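Side-chain contacts in alpha-1,6-mannanase (Bacteroides thetaiotaomicron, PDB 4V1S), which probably hydrolyses alpha-1,6-mannosidic linkages as a family 76 glycoside hydrolase of a gut bacterium that uses polysaccharides: residues T208-M213 and A267-R272; E93-S98 and L157-N162; S76-I81 and D114-P119; S296-W301 and T333-K338. All blocks are in the same frame, centred on the assembly; numbering follows the deposited sequence.

Contact 1: residues T208-M213 and A267-R272; sequences TMLSCM and AGFMIR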
loop_
_atom_site.group_PDB
_atom_site.type_symbol
_atom_site.label_atom_id
_atom_site.label_comp_id
_atom_site.label_asym_id
_atom_site.label_seq_id
_atom_site.Cartn_x
_atom_site.Cartn_y
_atom_site.Cartn_z
ATOM N N THR A 208 -4.545 5.738 -7.035
ATOM C CA THR A 208 -4.265 6.605 -8.162
ATOM C C THR A 208 -4.083 8.067 -7.684
ATOM O O THR A 208 -3.162 8.751 -8.128
ATOM C CB THR A 208 -5.341 6.454 -9.240
ATOM O OG1 THR A 208 -5.392 5.123 -9.695
ATOM C CG2 THR A 208 -5.098 7.335 -10.429
ATOM N N MET A 209 -4.937 8.526 -6.764
ATOM C CA MET A 209 -4.768 9.824 -6.184
ATOM C C MET A 209 -3.422 9.998 -5.495
ATOM O O MET A 209 -2.737 11.001 -5.705
ATOM C CB MET A 209 -5.881 10.137 -5.176
ATOM C CG MET A 209 -7.240 10.413 -5.832
ATOM S SD MET A 209 -8.653 10.301 -4.704
ATOM C CE MET A 209 -8.061 11.286 -3.333
ATOM N N LEU A 210 -3.027 9.024 -4.688
ATOM C CA LEU A 210 -1.778 9.142 -3.968
ATOM C C LEU A 210 -0.604 9.154 -4.954
ATOM O O LEU A 210 0.319 9.948 -4.809
ATOM C CB LEU A 210 -1.632 8.037 -2.918
ATOM C CG LEU A 210 -0.372 8.175 -2.064
ATOM C CD1 LEU A 210 -0.327 9.507 -1.318
ATOM C CD2 LEU A 210 -0.283 7.045 -1.063
ATOM N N SER A 211 -0.656 8.289 -5.960
ATOM C CA SER A 211 0.377 8.242 -6.995
ATOM C C SER A 211 0.475 9.581 -7.725
ATOM O O SER A 211 1.577 10.106 -7.962
ATOM C CB SER A 211 0.084 7.136 -8.006
ATOM O OG SER A 211 0.140 5.841 -7.436
ATOM N N CYS A 212 -0.686 10.123 -8.102
ATOM C CA CYS A 212 -0.751 11.438 -8.743
ATOM C C CYS A 212 -0.094 12.511 -7.878
ATOM O O CYS A 212 0.685 13.320 -8.373
ATOM C CB CYS A 212 -2.202 11.846 -9.040
ATOM S SG CYS A 212 -2.940 11.093 -10.495
ATOM N N MET A 213 -0.409 12.517 -6.585
ATOM C CA MET A 213 0.166 13.523 -5.698
ATOM C C MET A 213 1.683 13.361 -5.540
ATOM O O MET A 213 2.421 14.365 -5.512
ATOM C CB MET A 213 -0.548 13.546 -4.351
ATOM C CG MET A 213 -1.987 14.028 -4.448
ATOM S SD MET A 213 -2.208 15.590 -5.355
ATOM C CE MET A 213 -1.075 16.666 -4.489
ATOM N N ALA A 267 -10.146 3.753 3.548
ATOM C CA ALA A 267 -9.943 4.969 4.372
ATOM C C ALA A 267 -8.477 5.434 4.351
ATOM O O ALA A 267 -8.194 6.607 4.090
ATOM C CB ALA A 267 -10.422 4.751 5.797
ATOM N N GLY A 268 -7.552 4.507 4.594
ATOM C CA GLY A 268 -6.155 4.878 4.774
ATOM C C GLY A 268 -5.528 5.500 3.538
ATOM O O GLY A 268 -4.871 6.515 3.621
ATOM N N PHE A 269 -5.711 4.890 2.375
ATOM C CA PHE A 269 -5.132 5.466 1.184
ATOM C C PHE A 269 -5.793 6.811 0.812
ATOM O O PHE A 269 -5.117 7.665 0.269
ATOM C CB PHE A 269 -5.175 4.526 -0.013
ATOM C CG PHE A 269 -4.062 3.491 -0.033
ATOM C CD1 PHE A 269 -2.766 3.866 -0.379
ATOM C CD2 PHE A 269 -4.329 2.146 0.167
ATOM C CE1 PHE A 269 -1.756 2.938 -0.449
ATOM C CE2 PHE A 269 -3.316 1.210 0.076
ATOM C CZ PHE A 269 -2.043 1.616 -0.237
ATOM N N MET A 270 -7.070 7.011 1.150
ATOM C CA MET A 270 -7.688 8.327 0.992
ATOM C C MET A 270 -7.089 9.364 1.945
ATOM O O MET A 270 -6.769 10.462 1.520
ATOM C CB MET A 270 -9.217 8.291 1.107
ATOM C CG MET A 270 -9.936 7.520 -0.016
ATOM S SD MET A 270 -9.704 8.171 -1.689
ATOM C CE MET A 270 -10.753 9.607 -1.558
ATOM N N ILE A 271 -6.861 8.975 3.191
ATOM C CA ILE A 271 -6.224 9.849 4.167
ATOM C C ILE A 271 -4.841 10.293 3.637
ATOM O O ILE A 271 -4.513 11.486 3.639
ATOM C CB ILE A 271 -6.120 9.170 5.547
ATOM C CG1 ILE A 271 -7.495 9.007 6.174
ATOM C CG2 ILE A 271 -5.212 9.970 6.480
ATOM C CD1 ILE A 271 -7.508 7.899 7.233
ATOM N N ARG A 272 -4.011 9.337 3.212
ATOM C CA ARG A 272 -2.680 9.693 2.750
ATOM C C ARG A 272 -2.770 10.671 1.565
ATOM O O ARG A 272 -1.997 11.638 1.458
ATOM C CB ARG A 272 -1.897 8.445 2.361
ATOM C CG ARG A 272 -1.689 7.473 3.498
ATOM C CD ARG A 272 -0.587 6.477 3.181
ATOM N NE ARG A 272 0.681 7.187 3.266
ATOM C CZ ARG A 272 1.825 6.835 2.706
ATOM N NH1 ARG A 272 1.932 5.727 1.979
ATOM N NH2 ARG A 272 2.889 7.618 2.894
#
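Leu210 reaches from helix 202-219 to Phe269 and Arg272 of helix 264-281. From CB its CG stands anti to the backbone N (chi1 -176°), which sends both methyls across the gap. CD1 lies against the backbone of Arg272, 3.9 Å from Arg272 O. CD2 meets three things: Arg272 CB, one face of the guanidinium, with Leu210 CD2 4.0 Å from Arg272 NH1, and the rim of the Phe269 ring, approached near its plane with Leu210 CD2 4.1 Å from Phe269 CD1. The two segments run nearly parallel, 23° between their directions and 9.0 Å between axes, consistent with two neighbouring inner helices of the (alpha/alpha) barrel expected of this clan of six-hairpin glycosidases. Arg272 makes a salt bridge through NE with Asp325, so its charge is answered on helix 313-330 while its planar end covers the leucine. A second patch joins the methionines: Met209 CE touches Met270 CE at 3.6 Å, and the sulfurs, Met209 SD and Met270 SD, are 3.8 Å apart. Met270 sets off away from helix 202-219, but bends at chi2 and chi3 bring its methyl back to Met209, while Asn232 of helix 222-239 touches both methionine side chains.

Contact 2: residues E93-S98 and L157-N162; sequences EGISLS and LATQNN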
loop_
_atom_site.group_PDB
_atom_site.type_symbol
_atom_site.label_atom_id
_atom_site.label_comp_id
_atom_site.label_asym_id
_atom_site.label_seq_id
_atom_site.Cartn_x
_atom_site.Cartn_y
_atom_site.Cartn_z
ATOM N N GLU A 93 12.099 1.780 1.929
ATOM C CA GLU A 93 12.262 2.388 3.245
ATOM C C GLU A 93 13.639 2.080 3.837
ATOM O O GLU A 93 14.232 2.925 4.517
ATOM C CB GLU A 93 11.157 1.948 4.186
ATOM C CG GLU A 93 11.058 2.704 5.499
ATOM C CD GLU A 93 10.495 4.126 5.399
ATOM O OE1 GLU A 93 10.471 4.712 4.303
ATOM O OE2 GLU A 93 10.079 4.687 6.451
ATOM N N GLY A 94 14.149 0.883 3.560
ATOM C CA GLY A 94 15.499 0.501 3.974
ATOM C C GLY A 94 16.577 1.491 3.560
ATOM O O GLY A 94 17.531 1.714 4.312
ATOM N N ILE A 95 16.411 2.110 2.387
ATOM C CA ILE A 95 17.404 3.060 1.895
ATOM C C ILE A 95 17.603 4.216 2.903
ATOM O O ILE A 95 18.702 4.765 3.016
ATOM C CB ILE A 95 17.017 3.655 0.507
ATOM C CG1 ILE A 95 16.832 2.586 -0.590
ATOM C CG2 ILE A 95 18.069 4.633 0.059
ATOM C CD1 ILE A 95 18.039 1.731 -0.881
ATOM N N SER A 96 16.534 4.593 3.613
ATOM C CA SER A 96 16.592 5.670 4.602
ATOM C C SER A 96 17.436 5.286 5.812
ATOM O O SER A 96 18.010 6.147 6.478
ATOM C CB SER A 96 15.187 6.086 5.056
ATOM O OG SER A 96 14.452 6.676 3.990
ATOM N N LEU A 97 17.514 3.990 6.097
ATOM C CA LEU A 97 18.352 3.470 7.188
ATOM C C LEU A 97 19.794 3.224 6.768
ATOM O O LEU A 97 20.743 3.589 7.501
ATOM C CB LEU A 97 17.756 2.165 7.715
ATOM C CG LEU A 97 16.503 2.130 8.617
ATOM C CD1 LEU A 97 16.727 2.903 9.907
ATOM C CD2 LEU A 97 15.233 2.589 7.938
ATOM N N SER A 98 19.962 2.614 5.591
ATOM C CA SER A 98 21.286 2.339 5.021
ATOM C C SER A 98 21.220 2.183 3.512
ATOM O O SER A 98 20.704 1.194 2.995
ATOM C CB SER A 98 21.899 1.078 5.615
ATOM O OG SER A 98 23.139 0.793 4.960
ATOM N N LEU A 157 12.560 8.654 -5.153
ATOM C CA LEU A 157 12.938 9.668 -4.193
ATOM C C LEU A 157 14.153 9.252 -3.368
ATOM O O LEU A 157 14.972 10.082 -3.023
ATOM C CB LEU A 157 11.765 10.033 -3.297
ATOM C CG LEU A 157 10.618 10.803 -3.956
ATOM C CD1 LEU A 157 9.427 10.843 -3.011
ATOM C CD2 LEU A 157 11.023 12.220 -4.325
ATOM N N ALA A 158 14.239 7.962 -3.048
ATOM C CA ALA A 158 15.315 7.422 -2.199
ATOM C C ALA A 158 16.662 7.287 -2.917
ATOM O O ALA A 158 17.716 7.357 -2.278
ATOM C CB ALA A 158 14.908 6.069 -1.621
ATOM N N THR A 159 16.616 7.058 -4.231
ATOM C CA THR A 159 17.807 6.665 -4.989
ATOM C C THR A 159 18.154 7.559 -6.168
ATOM O O THR A 159 19.291 7.521 -6.679
ATOM C CB THR A 159 17.658 5.252 -5.592
ATOM O OG1 THR A 159 16.606 5.238 -6.560
ATOM C CG2 THR A 159 17.412 4.219 -4.510
ATOM N N GLN A 160 17.153 8.291 -6.659
ATOM C CA GLN A 160 17.267 9.115 -7.865
ATOM C C GLN A 160 17.564 8.296 -9.128
ATOM O O GLN A 160 18.048 8.837 -10.121
ATOM C CB GLN A 160 18.250 10.265 -7.653
ATOM C CG GLN A 160 17.816 11.132 -6.472
ATOM C CD GLN A 160 16.682 12.101 -6.823
ATOM O OE1 GLN A 160 16.882 13.085 -7.564
ATOM N NE2 GLN A 160 15.523 11.884 -6.233
ATOM N N ASN A 161 17.169 7.021 -9.111
ATOM C CA ASN A 161 17.329 6.157 -10.269
ATOM C C ASN A 161 16.218 6.424 -11.268
ATOM O O ASN A 161 15.031 6.262 -10.943
ATOM C CB ASN A 161 17.310 4.708 -9.825
ATOM C CG ASN A 161 17.476 3.749 -10.977
ATOM O OD1 ASN A 161 16.606 3.647 -11.848
ATOM N ND2 ASN A 161 18.567 3.019 -10.981
ATOM N N ASN A 162 16.601 6.845 -12.469
ATOM C CA ASN A 162 15.605 7.271 -13.464
ATOM C C ASN A 162 14.716 6.135 -13.969
ATOM O O ASN A 162 13.544 6.376 -14.304
ATOM C CB ASN A 162 16.276 8.029 -14.625
ATOM C CG ASN A 162 16.612 9.506 -14.257
ATOM O OD1 ASN A 162 16.149 10.030 -13.234
ATOM N ND2 ASN A 162 17.382 10.185 -15.122
#
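Ile95 and Ala158 bring the ends of helices 81-97 and 142-159 together, their CA atoms 6.3 Å apart, the shortest such distance between segments 93-98 and 157-162. The isoleucine branch point meets the alanine methyl directly, Ile95 CB lying 3.8 Å from Ala158 CB. Both branches of Ile95 help to embrace that methyl: CG1 and CG2 each pack against it. CG2, anti to its own backbone N, also reaches the peptide beyond, with Ile95 CG2 3.6 Å from Ala158 O. CG1 reaches on to Thr159 as well, Ile95 CG1 lying 4.3 Å from Thr159 CG2. A residue as small as alanine is consistent with so close an approach of a branched side chain. Each segment is the close of one helix and the approach to the next, the helical-hairpin connection expected of the (alpha/alpha) barrel of this clan. In segment 157-162 the exit is an ST turn: Thr159 OG1 accepts from Asn161 N at 3.2 Å (N-H...O angle 154°), while the same hydroxyl bonds to Ala155 O. Gln160 takes positive phi, 63°, to leave the helix, and Asn161 then N-caps the following one through OD1. Ser98 plays the same N-cap role at the start of helix 99-114, whose Trp102 and Ser103 touch Ile95 and whose Leu106 touches Thr159.

Contact 3: residues S76-I81 and D114-P119; sequences SQVSFI and DNYWHP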
loop_
_atom_site.group_PDB
_atom_site.type_symbol
_atom_site.label_atom_id
_atom_site.label_comp_id
_atom_site.label_asym_id
_atom_site.label_seq_id
_atom_site.Cartn_x
_atom_site.Cartn_y
_atom_site.Cartn_z
ATOM N N SER A 76 3.825 -23.666 -5.430
ATOM C CA SER A 76 3.390 -24.237 -6.713
ATOM C C SER A 76 3.123 -23.219 -7.842
ATOM O O SER A 76 2.978 -23.611 -9.004
ATOM C CB SER A 76 2.153 -25.106 -6.496
ATOM O OG SER A 76 1.092 -24.367 -5.903
ATOM N N GLN A 77 3.020 -21.945 -7.492
ATOM C CA GLN A 77 2.772 -20.866 -8.430
ATOM C C GLN A 77 3.627 -19.690 -8.019
ATOM O O GLN A 77 3.811 -19.442 -6.817
ATOM C CB GLN A 77 1.301 -20.416 -8.354
ATOM N N VAL A 78 4.105 -18.938 -9.012
ATOM C CA VAL A 78 4.745 -17.670 -8.759
ATOM C C VAL A 78 3.713 -16.743 -8.094
ATOM O O VAL A 78 2.517 -16.780 -8.422
ATOM C CB VAL A 78 5.285 -17.013 -10.051
ATOM C CG1 VAL A 78 6.121 -15.784 -9.707
ATOM C CG2 VAL A 78 6.126 -17.979 -10.883
ATOM N N SER A 79 4.185 -15.917 -7.171
ATOM C CA SER A 79 3.331 -14.970 -6.460
ATOM C C SER A 79 2.642 -13.960 -7.365
ATOM O O SER A 79 3.181 -13.505 -8.387
ATOM C CB SER A 79 4.155 -14.208 -5.436
ATOM O OG SER A 79 5.255 -13.520 -6.034
ATOM N N PHE A 80 1.420 -13.610 -6.980
ATOM C CA PHE A 80 0.775 -12.437 -7.511
ATOM C C PHE A 80 1.598 -11.214 -7.142
ATOM O O PHE A 80 2.405 -11.238 -6.222
ATOM C CB PHE A 80 -0.631 -12.298 -6.960
ATOM C CG PHE A 80 -1.561 -13.411 -7.374
ATOM C CD1 PHE A 80 -2.012 -13.507 -8.673
ATOM C CD2 PHE A 80 -2.002 -14.352 -6.454
ATOM C CE1 PHE A 80 -2.848 -14.523 -9.072
ATOM C CE2 PHE A 80 -2.864 -15.363 -6.840
ATOM C CZ PHE A 80 -3.287 -15.442 -8.156
ATOM N N ILE A 81 1.402 -10.137 -7.887
ATOM C CA ILE A 81 2.245 -8.967 -7.722
ATOM C C ILE A 81 2.154 -8.373 -6.297
ATOM O O ILE A 81 3.161 -7.857 -5.747
ATOM C CB ILE A 81 1.957 -7.924 -8.829
ATOM C CG1 ILE A 81 3.080 -6.910 -8.919
ATOM C CG2 ILE A 81 0.613 -7.230 -8.620
ATOM C CD1 ILE A 81 2.941 -5.976 -10.107
ATOM N N ASP A 114 10.073 -6.190 -13.258
ATOM C CA ASP A 114 10.097 -6.214 -14.734
ATOM C C ASP A 114 9.450 -7.533 -15.303
ATOM O O ASP A 114 8.908 -7.540 -16.409
ATOM C CB ASP A 114 11.531 -6.044 -15.255
ATOM C CG ASP A 114 12.019 -4.562 -15.320
ATOM O OD1 ASP A 114 11.215 -3.560 -15.259
ATOM O OD2 ASP A 114 13.273 -4.428 -15.479
ATOM N N ASN A 115 9.509 -8.624 -14.529
ATOM C CA ASN A 115 8.866 -9.880 -14.937
ATOM C C ASN A 115 7.376 -9.730 -15.046
ATOM O O ASN A 115 6.746 -10.499 -15.759
ATOM C CB ASN A 115 9.180 -11.015 -14.009
ATOM C CG ASN A 115 10.644 -11.396 -14.049
ATOM O OD1 ASN A 115 11.243 -11.511 -15.115
ATOM N ND2 ASN A 115 11.221 -11.617 -12.881
ATOM N N TYR A 116 6.805 -8.796 -14.289
ATOM C CA TYR A 116 5.364 -8.525 -14.308
ATOM C C TYR A 116 4.948 -7.403 -15.267
ATOM O O TYR A 116 3.752 -7.108 -15.399
ATOM C CB TYR A 116 4.892 -8.171 -12.898
ATOM C CG TYR A 116 5.056 -9.269 -11.851
ATOM C CD1 TYR A 116 6.290 -9.575 -11.309
ATOM C CD2 TYR A 116 3.978 -10.009 -11.416
ATOM C CE1 TYR A 116 6.440 -10.534 -10.342
ATOM C CE2 TYR A 116 4.123 -10.964 -10.422
ATOM C CZ TYR A 116 5.352 -11.271 -9.936
ATOM O OH TYR A 116 5.475 -12.259 -8.989
ATOM N N TRP A 117 5.926 -6.721 -15.875
ATOM C CA TRP A 117 5.614 -5.583 -16.749
ATOM C C TRP A 117 5.251 -6.051 -18.135
ATOM O O TRP A 117 6.003 -6.809 -18.763
ATOM C CB TRP A 117 6.821 -4.678 -16.836
ATOM C CG TRP A 117 6.670 -3.476 -17.719
ATOM C CD1 TRP A 117 7.202 -3.300 -18.946
ATOM C CD2 TRP A 117 5.926 -2.290 -17.421
ATOM N NE1 TRP A 117 6.896 -2.060 -19.424
ATOM C CE2 TRP A 117 6.087 -1.424 -18.523
ATOM C CE3 TRP A 117 5.120 -1.875 -16.331
ATOM C CZ2 TRP A 117 5.554 -0.146 -18.555
ATOM C CZ3 TRP A 117 4.576 -0.623 -16.389
ATOM C CH2 TRP A 117 4.779 0.228 -17.515
ATOM N N HIS A 118 4.131 -5.533 -18.633
ATOM C CA HIS A 118 3.751 -5.740 -20.012
ATOM C C HIS A 118 3.952 -4.460 -20.801
ATOM O O HIS A 118 3.335 -3.473 -20.494
ATOM C CB HIS A 118 2.305 -6.224 -20.139
ATOM C CG HIS A 118 2.037 -6.970 -21.404
ATOM N ND1 HIS A 118 2.145 -6.391 -22.654
ATOM C CD2 HIS A 118 1.682 -8.258 -21.622
ATOM C CE1 HIS A 118 1.878 -7.289 -23.579
ATOM N NE2 HIS A 118 1.571 -8.424 -22.979
ATOM N N PRO A 119 4.798 -4.496 -21.850
ATOM C CA PRO A 119 5.142 -3.238 -22.559
ATOM C C PRO A 119 4.059 -2.747 -23.507
ATOM O O PRO A 119 4.101 -1.617 -23.926
ATOM C CB PRO A 119 6.371 -3.611 -23.366
ATOM C CG PRO A 119 6.241 -5.076 -23.587
ATOM C CD PRO A 119 5.586 -5.629 -22.349
#
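Tyr116 meets Ser79, Val78 and Ile81 in a largely buried contact between the loop leading into helix 81-97 and the turn after helix 99-114. That turn, type I from Asp114 to Trp117, opens strand 117-121. The phenol hydroxyl carries the polar part: Tyr116 OH donates to Ser79 O at 2.7 Å, a C=O...O angle of 137° with the donor tilted 34° from the carbonyl plane. The acceptor lies in plane at the ring edge, and Val78 CG1 packs beside the hydroxyl, 3.7 Å from Tyr116 OH. Ile81 CG1 lies over one ring face, 4.1 Å from Tyr116 CD2, and Ile81 CB is 3.9 Å from the same atom. With CG1 anti to the backbone N (chi1 -163°), the side chain of Ile81 lies along the ring, running opposite to that of Tyr116, and CD1 ends near Tyr116 CB. Ser79 OG is itself bonded to Tyr69 O and Asn84 ND2, tying the loop to its surroundings a second way. A phenylalanine at Tyr116 would probably keep the packing on Ile81 but leave Ser79 O without this donor and the loop less firmly held. One tyrosine thus gives this irregular loop both a polar and an apolar hold.

Contact 4: residues S296-W301 and T333-K338; sequences SSEAKW and TVWLTK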
loop_
_atom_site.group_PDB
_atom_site.type_symbol
_atom_site.label_atom_id
_atom_site.label_comp_id
_atom_site.label_asym_id
_atom_site.label_seq_id
_atom_site.Cartn_x
_atom_site.Cartn_y
_atom_site.Cartn_z
ATOM N N SER A 296 -12.450 8.192 12.632
ATOM C CA SER A 296 -13.462 7.152 12.461
ATOM C C SER A 296 -12.829 5.792 12.162
ATOM O O SER A 296 -13.358 4.738 12.554
ATOM C CB SER A 296 -14.420 7.523 11.353
ATOM O OG SER A 296 -15.266 8.591 11.776
ATOM N N SER A 297 -11.690 5.813 11.499
ATOM C CA SER A 297 -10.966 4.588 11.214
ATOM C C SER A 297 -10.352 4.007 12.500
ATOM O O SER A 297 -10.435 2.797 12.739
ATOM C CB SER A 297 -9.839 4.840 10.206
ATOM O OG SER A 297 -10.364 5.271 8.930
ATOM N N GLU A 298 -9.786 4.860 13.344
ATOM C CA GLU A 298 -9.313 4.395 14.657
ATOM C C GLU A 298 -10.472 3.811 15.483
ATOM O O GLU A 298 -10.366 2.731 16.053
ATOM C CB GLU A 298 -8.661 5.536 15.441
ATOM C CG GLU A 298 -7.399 6.084 14.824
ATOM C CD GLU A 298 -6.752 7.148 15.665
ATOM O OE1 GLU A 298 -7.066 7.230 16.875
ATOM O OE2 GLU A 298 -5.907 7.893 15.134
ATOM N N ALA A 299 -11.598 4.528 15.541
ATOM C CA ALA A 299 -12.727 4.057 16.328
ATOM C C ALA A 299 -13.200 2.707 15.826
ATOM O O ALA A 299 -13.554 1.849 16.615
ATOM C CB ALA A 299 -13.858 5.055 16.293
ATOM N N LYS A 300 -13.226 2.519 14.501
ATOM C CA LYS A 300 -13.765 1.270 13.963
ATOM C C LYS A 300 -12.788 0.088 14.128
ATOM O O LYS A 300 -13.191 -1.009 14.505
ATOM C CB LYS A 300 -14.141 1.420 12.500
ATOM C CG LYS A 300 -14.713 0.160 11.892
ATOM C CD LYS A 300 -15.325 0.400 10.522
ATOM C CE LYS A 300 -15.821 -0.892 9.905
ATOM N NZ LYS A 300 -17.091 -1.353 10.524
ATOM N N TRP A 301 -11.517 0.327 13.823
ATOM C CA TRP A 301 -10.554 -0.750 13.628
ATOM C C TRP A 301 -9.443 -0.868 14.653
ATOM O O TRP A 301 -8.829 -1.925 14.728
ATOM C CB TRP A 301 -9.922 -0.682 12.236
ATOM C CG TRP A 301 -10.870 -0.966 11.090
ATOM C CD1 TRP A 301 -11.445 -2.158 10.791
ATOM C CD2 TRP A 301 -11.306 -0.040 10.067
ATOM N NE1 TRP A 301 -12.223 -2.050 9.651
ATOM C CE2 TRP A 301 -12.159 -0.760 9.194
ATOM C CE3 TRP A 301 -11.072 1.319 9.813
ATOM C CZ2 TRP A 301 -12.785 -0.168 8.099
ATOM C CZ3 TRP A 301 -11.712 1.912 8.717
ATOM C CH2 TRP A 301 -12.554 1.163 7.881
ATOM N N THR A 333 3.920 13.687 18.497
ATOM C CA THR A 333 4.409 12.335 18.719
ATOM C C THR A 333 3.312 11.350 19.135
ATOM O O THR A 333 3.556 10.156 19.105
ATOM C CB THR A 333 5.558 12.288 19.770
ATOM O OG1 THR A 333 5.096 12.814 21.020
ATOM C CG2 THR A 333 6.785 13.075 19.287
ATOM N N VAL A 334 2.117 11.827 19.512
ATOM C CA VAL A 334 0.990 10.916 19.762
ATOM C C VAL A 334 0.778 9.958 18.580
ATOM O O VAL A 334 0.428 8.785 18.761
ATOM C CB VAL A 334 -0.333 11.669 20.054
ATOM C CG1 VAL A 334 -0.912 12.337 18.803
ATOM C CG2 VAL A 334 -1.371 10.702 20.624
ATOM N N TRP A 335 0.977 10.460 17.369
ATOM C CA TRP A 335 0.777 9.634 16.173
ATOM C C TRP A 335 1.815 8.505 16.115
ATOM O O TRP A 335 1.489 7.402 15.742
ATOM C CB TRP A 335 0.893 10.474 14.907
ATOM C CG TRP A 335 -0.095 11.590 14.813
ATOM C CD1 TRP A 335 0.198 12.905 14.731
ATOM C CD2 TRP A 335 -1.527 11.484 14.769
ATOM N NE1 TRP A 335 -0.960 13.651 14.665
ATOM C CE2 TRP A 335 -2.034 12.799 14.666
ATOM C CE3 TRP A 335 -2.432 10.411 14.803
ATOM C CZ2 TRP A 335 -3.401 13.071 14.574
ATOM C CZ3 TRP A 335 -3.784 10.682 14.720
ATOM C CH2 TRP A 335 -4.259 12.006 14.625
ATOM N N LEU A 336 3.041 8.785 16.538
ATOM C CA LEU A 336 4.091 7.742 16.586
ATOM C C LEU A 336 3.812 6.769 17.721
ATOM O O LEU A 336 4.011 5.585 17.577
ATOM C CB LEU A 336 5.460 8.365 16.721
ATOM C CG LEU A 336 5.819 9.298 15.585
ATOM C CD1 LEU A 336 7.253 9.726 15.758
ATOM C CD2 LEU A 336 5.536 8.643 14.229
ATOM N N THR A 337 3.300 7.259 18.840
ATOM C CA THR A 337 2.898 6.371 19.898
ATOM C C THR A 337 1.927 5.304 19.433
ATOM O O THR A 337 2.060 4.129 19.788
ATOM C CB THR A 337 2.306 7.162 21.086
ATOM O OG1 THR A 337 3.315 8.037 21.595
ATOM C CG2 THR A 337 1.854 6.232 22.193
ATOM N N LYS A 338 0.939 5.715 18.659
ATOM C CA LYS A 338 -0.028 4.790 18.124
ATOM C C LYS A 338 0.690 3.802 17.187
ATOM O O LYS A 338 0.493 2.603 17.270
ATOM C CB LYS A 338 -1.135 5.575 17.385
ATOM C CG LYS A 338 -2.020 6.405 18.322
ATOM C CD LYS A 338 -3.039 7.264 17.581
ATOM C CE LYS A 338 -3.975 7.948 18.552
ATOM N NZ LYS A 338 -4.858 8.884 17.826
#
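Lys338 and Glu298 form a salt bridge between helices 334-350 and 284-301. The ammonium approaches the syn lone pair of one carboxylate oxygen, Lys338 NZ lying 2.9 Å from Glu298 OE1. A second, weak bond from Lys338 NZ reaches Glu298 OE2 at 3.1 Å, so the charge faces both oxygens unequally. Both side chains are extended beyond CG (chi2 -177° in Glu298, 175° in Lys338), which lets them span backbones whose closest CA atoms are 9.9 Å apart, and they cross at about a right angle. The lysine methylenes follow behind the amine, with Lys338 CE 3.6 Å from Glu298 OE1. OE2 is shared: it accepts from Trp323 NE1 and also lies in the plane of the Trp335 ring at its edge, Glu298 OE2 being 3.5 Å from Trp335 CZ3. Carboxylate and indole planes stand 80° apart. The Trp335 NE1 end is bonded to Asp330, and Val334 CG1 covers part of one indole face. With an alanine at Glu298, Lys338 would probably lose its carboxylate mate and Trp323 NE1 its acceptor, and a gap would open beside the Trp335 edge. This surface contact joins two probably outer helices of the expected (alpha/alpha) barrel and bridges over helix 313-330, which supplies Trp323 and Asp330 and packs Met326 on Trp335, while Ser297 and Trp301 of segment 296-301 lean on Leu246 of strand 246-252.

Overall arrangement
Along the chain contacts 3 and 2 open first, their segments alternating, since both use the neighbourhood of helices 81-97 and 99-114; contact 1 follows and contact 4 closes the series. Contact 3 lies at the start of helix 81-97 and contact 2 at its end, centres about 23 Å apart, so one helix links a loop-rich region with the helix ends. The centres of contacts 1 and 4 are about 18 Å apart, yet they touch, Ala267 CB lying 3.2 Å from Ser297 OG, through consecutive helices 264-281 and 284-301. The centres of contacts 3 and 4, about 35 Å apart, lie on opposite sides of the chain's centre. Together they sample core and periphery of one mainly helical domain.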